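Local coordinates for protection of telomeres protein poz1 (Schizosaccharomyces pombe, PDB 5WE0) that binds telomeric DNA and negatively regulates telomerase and telomere length, at residues R150-E158 with L197-M207. Numbering follows the deposited sequence.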
loop_
_atom_site.group_PDB
_atom_site.type_symbol
_atom_site.label_atom_id
_atom_site.label_comp_id
_atom_site.label_asym_id
_atom_site.label_seq_id
_atom_site.Cartn_x
_atom_site.Cartn_y
_atom_site.Cartn_z
ATOM N N ARG A 150 8.977 -5.323 -7.343
ATOM C CA ARG A 150 10.201 -6.089 -7.467
ATOM C C ARG A 150 10.324 -7.114 -6.338
ATOM O O ARG A 150 10.712 -8.271 -6.570
ATOM C CB ARG A 150 11.386 -5.136 -7.480
ATOM C CG ARG A 150 12.665 -5.829 -7.836
ATOM C CD ARG A 150 13.511 -4.944 -8.721
ATOM N NE ARG A 150 14.626 -4.479 -7.912
ATOM C CZ ARG A 150 15.674 -3.818 -8.373
ATOM N NH1 ARG A 150 16.639 -3.471 -7.532
ATOM N NH2 ARG A 150 15.749 -3.515 -9.661
ATOM N N TRP A 151 9.987 -6.719 -5.108
ATOM C CA TRP A 151 10.102 -7.681 -4.015
ATOM C C TRP A 151 9.033 -8.764 -4.091
ATOM O O TRP A 151 9.312 -9.918 -3.732
ATOM C CB TRP A 151 10.081 -6.952 -2.675
ATOM C CG TRP A 151 11.482 -6.478 -2.354
ATOM C CD1 TRP A 151 12.189 -5.469 -2.979
ATOM C CD2 TRP A 151 12.367 -7.042 -1.385
ATOM N NE1 TRP A 151 13.453 -5.365 -2.432
ATOM C CE2 TRP A 151 13.583 -6.317 -1.452
ATOM C CE3 TRP A 151 12.243 -8.073 -0.454
ATOM C CZ2 TRP A 151 14.655 -6.591 -0.614
ATOM C CZ3 TRP A 151 13.320 -8.368 0.359
ATOM C CH2 TRP A 151 14.513 -7.626 0.280
ATOM N N MET A 152 7.836 -8.438 -4.604
ATOM C CA MET A 152 6.861 -9.479 -4.925
ATOM C C MET A 152 7.414 -10.425 -5.992
ATOM O O MET A 152 7.294 -11.648 -5.870
ATOM C CB MET A 152 5.544 -8.857 -5.395
ATOM C CG MET A 152 4.393 -9.849 -5.562
ATOM S SD MET A 152 3.921 -10.586 -3.980
ATOM C CE MET A 152 4.270 -12.332 -4.234
ATOM N N ALA A 153 8.044 -9.876 -7.029
ATOM C CA ALA A 153 8.678 -10.713 -8.044
ATOM C C ALA A 153 9.765 -11.589 -7.433
ATOM O O ALA A 153 9.831 -12.788 -7.716
ATOM C CB ALA A 153 9.262 -9.839 -9.156
ATOM N N PHE A 154 10.612 -11.016 -6.569
ATOM C CA PHE A 154 11.630 -11.804 -5.870
ATOM C C PHE A 154 11.021 -12.988 -5.129
ATOM O O PHE A 154 11.548 -14.107 -5.178
ATOM C CB PHE A 154 12.389 -10.932 -4.880
ATOM C CG PHE A 154 13.317 -9.948 -5.514
ATOM C CD1 PHE A 154 13.663 -10.051 -6.848
ATOM C CD2 PHE A 154 13.842 -8.901 -4.763
ATOM C CE1 PHE A 154 14.518 -9.133 -7.431
ATOM C CE2 PHE A 154 14.705 -7.980 -5.329
ATOM C CZ PHE A 154 15.048 -8.096 -6.669
ATOM N N HIS A 155 9.919 -12.756 -4.408
ATOM C CA HIS A 155 9.297 -13.843 -3.655
ATOM C C HIS A 155 8.832 -14.959 -4.587
ATOM O O HIS A 155 9.067 -16.143 -4.304
ATOM C CB HIS A 155 8.132 -13.301 -2.830
ATOM C CG HIS A 155 7.444 -14.331 -1.990
ATOM N ND1 HIS A 155 6.353 -15.048 -2.435
ATOM C CD2 HIS A 155 7.670 -14.737 -0.715
ATOM C CE1 HIS A 155 5.945 -15.862 -1.477
ATOM N NE2 HIS A 155 6.730 -15.695 -0.425
ATOM N N PHE A 156 8.174 -14.602 -5.706
ATOM C CA PHE A 156 7.781 -15.595 -6.718
ATOM C C PHE A 156 8.980 -16.417 -7.181
ATOM O O PHE A 156 8.924 -17.647 -7.225
ATOM C CB PHE A 156 7.170 -14.905 -7.946
ATOM C CG PHE A 156 5.688 -14.647 -7.862
ATOM C CD1 PHE A 156 4.787 -15.685 -7.750
ATOM C CD2 PHE A 156 5.193 -13.340 -7.953
ATOM C CE1 PHE A 156 3.415 -15.434 -7.717
ATOM C CE2 PHE A 156 3.817 -13.084 -7.914
ATOM C CZ PHE A 156 2.937 -14.129 -7.796
ATOM N N LEU A 157 10.087 -15.741 -7.512
ATOM C CA LEU A 157 11.277 -16.397 -8.050
ATOM C C LEU A 157 11.993 -17.277 -7.026
ATOM O O LEU A 157 12.852 -18.072 -7.415
ATOM C CB LEU A 157 12.273 -15.361 -8.560
ATOM C CG LEU A 157 11.846 -14.528 -9.761
ATOM C CD1 LEU A 157 12.773 -13.333 -9.934
ATOM C CD2 LEU A 157 11.798 -15.393 -11.003
ATOM N N GLU A 158 11.724 -17.099 -5.733
ATOM C CA GLU A 158 12.377 -17.854 -4.674
ATOM C C GLU A 158 11.622 -19.115 -4.265
ATOM O O GLU A 158 12.036 -19.788 -3.312
ATOM C CB GLU A 158 12.571 -16.952 -3.452
ATOM C CG GLU A 158 13.686 -15.935 -3.632
ATOM C CD GLU A 158 14.140 -15.308 -2.309
ATOM O OE1 GLU A 158 13.300 -14.673 -1.622
ATOM O OE2 GLU A 158 15.337 -15.439 -1.965
ATOM N N LEU A 197 18.084 -18.121 -7.120
ATOM C CA LEU A 197 18.352 -17.681 -5.755
ATOM C C LEU A 197 19.619 -16.834 -5.675
ATOM O O LEU A 197 19.657 -15.846 -4.935
ATOM C CB LEU A 197 18.438 -18.891 -4.821
ATOM C CG LEU A 197 17.126 -19.657 -4.563
ATOM C CD1 LEU A 197 17.386 -20.841 -3.683
ATOM C CD2 LEU A 197 16.049 -18.792 -3.921
ATOM N N ILE A 198 20.653 -17.183 -6.446
ATOM C CA ILE A 198 21.869 -16.372 -6.476
ATOM C C ILE A 198 21.550 -14.984 -7.016
ATOM O O ILE A 198 21.989 -13.963 -6.471
ATOM C CB ILE A 198 22.967 -17.055 -7.316
ATOM C CG1 ILE A 198 23.571 -18.249 -6.579
ATOM C CG2 ILE A 198 24.063 -16.056 -7.696
ATOM C CD1 ILE A 198 24.552 -19.038 -7.423
ATOM N N TYR A 199 20.776 -14.934 -8.102
ATOM C CA TYR A 199 20.435 -13.660 -8.716
ATOM C C TYR A 199 19.540 -12.829 -7.803
ATOM O O TYR A 199 19.722 -11.615 -7.681
ATOM C CB TYR A 199 19.737 -13.912 -10.054
ATOM C CG TYR A 199 18.915 -12.728 -10.532
ATOM C CD1 TYR A 199 17.629 -12.491 -10.013
ATOM C CD2 TYR A 199 19.396 -11.863 -11.515
ATOM C CE1 TYR A 199 16.894 -11.415 -10.404
ATOM C CE2 TYR A 199 18.635 -10.789 -11.937
ATOM C CZ TYR A 199 17.389 -10.585 -11.377
ATOM O OH TYR A 199 16.626 -9.531 -11.782
ATOM N N VAL A 200 18.537 -13.455 -7.182
ATOM C CA VAL A 200 17.673 -12.717 -6.270
ATOM C C VAL A 200 18.473 -12.161 -5.091
ATOM O O VAL A 200 18.258 -11.018 -4.665
ATOM C CB VAL A 200 16.490 -13.599 -5.825
ATOM C CG1 VAL A 200 15.810 -13.005 -4.607
ATOM C CG2 VAL A 200 15.480 -13.725 -6.961
ATOM N N SER A 201 19.427 -12.942 -4.565
ATOM C CA SER A 201 20.240 -12.470 -3.441
ATOM C C SER A 201 21.049 -11.240 -3.812
ATOM O O SER A 201 21.200 -10.321 -3.000
ATOM C CB SER A 201 21.179 -13.572 -2.950
ATOM O OG SER A 201 20.528 -14.320 -1.948
ATOM N N GLN A 202 21.626 -11.240 -5.012
ATOM C CA GLN A 202 22.418 -10.112 -5.483
ATOM C C GLN A 202 21.562 -8.860 -5.644
ATOM O O GLN A 202 21.977 -7.758 -5.265
ATOM C CB GLN A 202 23.075 -10.478 -6.810
ATOM C CG GLN A 202 24.311 -11.339 -6.690
ATOM C CD GLN A 202 25.044 -11.476 -8.015
ATOM O OE1 GLN A 202 25.360 -10.470 -8.656
ATOM N NE2 GLN A 202 25.317 -12.711 -8.431
ATOM N N HIS A 203 20.378 -8.998 -6.236
ATOM C CA HIS A 203 19.530 -7.828 -6.430
ATOM C C HIS A 203 18.931 -7.340 -5.117
ATOM O O HIS A 203 18.770 -6.131 -4.934
ATOM C CB HIS A 203 18.471 -8.149 -7.471
ATOM C CG HIS A 203 18.990 -8.020 -8.862
ATOM N ND1 HIS A 203 18.869 -6.861 -9.596
ATOM C CD2 HIS A 203 19.735 -8.865 -9.613
ATOM C CE1 HIS A 203 19.464 -7.020 -10.765
ATOM N NE2 HIS A 203 20.001 -8.226 -10.800
ATOM N N LYS A 204 18.638 -8.246 -4.175
ATOM C CA LYS A 204 18.190 -7.804 -2.857
ATOM C C LYS A 204 19.278 -7.004 -2.153
ATOM O O LYS A 204 18.986 -6.024 -1.453
ATOM C CB LYS A 204 17.764 -8.998 -2.000
ATOM C CG LYS A 204 16.390 -9.524 -2.356
ATOM C CD LYS A 204 15.832 -10.537 -1.363
ATOM C CE LYS A 204 14.434 -10.987 -1.821
ATOM N NZ LYS A 204 13.676 -11.777 -0.802
ATOM N N LYS A 205 20.545 -7.400 -2.335
ATOM C CA LYS A 205 21.644 -6.636 -1.750
ATOM C C LYS A 205 21.819 -5.291 -2.454
ATOM O O LYS A 205 22.115 -4.280 -1.804
ATOM C CB LYS A 205 22.937 -7.457 -1.789
ATOM C CG LYS A 205 23.025 -8.523 -0.677
ATOM C CD LYS A 205 23.316 -7.887 0.697
ATOM C CE LYS A 205 23.338 -8.920 1.831
ATOM N NZ LYS A 205 24.015 -10.214 1.463
ATOM N N LYS A 206 21.626 -5.256 -3.775
ATOM C CA LYS A 206 21.696 -4.013 -4.546
ATOM C C LYS A 206 20.597 -3.019 -4.180
ATOM O O LYS A 206 20.679 -1.850 -4.572
ATOM C CB LYS A 206 21.598 -4.327 -6.043
ATOM C CG LYS A 206 22.887 -4.170 -6.837
ATOM C CD LYS A 206 22.750 -4.766 -8.251
ATOM C CE LYS A 206 23.462 -6.116 -8.349
ATOM N NZ LYS A 206 22.940 -7.001 -9.443
ATOM N N MET A 207 19.573 -3.454 -3.452
ATOM C CA MET A 207 18.365 -2.660 -3.314
ATOM C C MET A 207 17.580 -3.129 -2.088
ATOM O O MET A 207 16.482 -3.686 -2.223
ATOM C CB MET A 207 17.534 -2.770 -4.595
ATOM C CG MET A 207 16.622 -1.575 -4.771
ATOM S SD MET A 207 17.452 -0.094 -5.387
ATOM C CE MET A 207 17.992 0.689 -3.868
#
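An antiparallel helix pair of this all-helical protein, formed by the C-terminal end of helix 130-157 and by helix 193-206, is zipped together by K204, which reaches across W151 and F154 to E158. The segment axes approach to 10.1 Å at 156° between their N-to-C directions. K204 runs extended beyond CG, and its CE lies over one face of the W151 six-membered ring, 4.0 Å from the centroid and 27° off the normal, a CH-pi contact. Its CG meets the F154 ring from the other helix, 3.6 Å from F154 CD2. The chain ends in a salt bridge: K204 NZ stands 3.0 Å from E158 OE1, approaching from above the carboxylate plane (44° out of it). L197 CD2 and V200 CG1 pack on the aliphatic part of E158, each 3.7 Å from its CG. With an alanine in place of E158, the K204 ammonium would probably be left without its carboxylate mate, and L197 and V200 would lose the CG they pack on. Further in, F154 CZ lies 3.5 Å from H203 CB, the two side chains crossing at about a right angle, while V200 CG2 packs on L157 CB. W151 CG is anti to the carbonyl carbon, which carries the indole toward the end of the partner helix, where NE1 makes a weak, in-plane hydrogen bond to M207 O at 3.5 Å. Beyond the pair, L157 also packs against helices 164-174 and 179-188, W151 meets W209 of helix 209-230 edge-to-face, and R150, Y199, H203 and M207 all touch apolar side chains of another protein's chain.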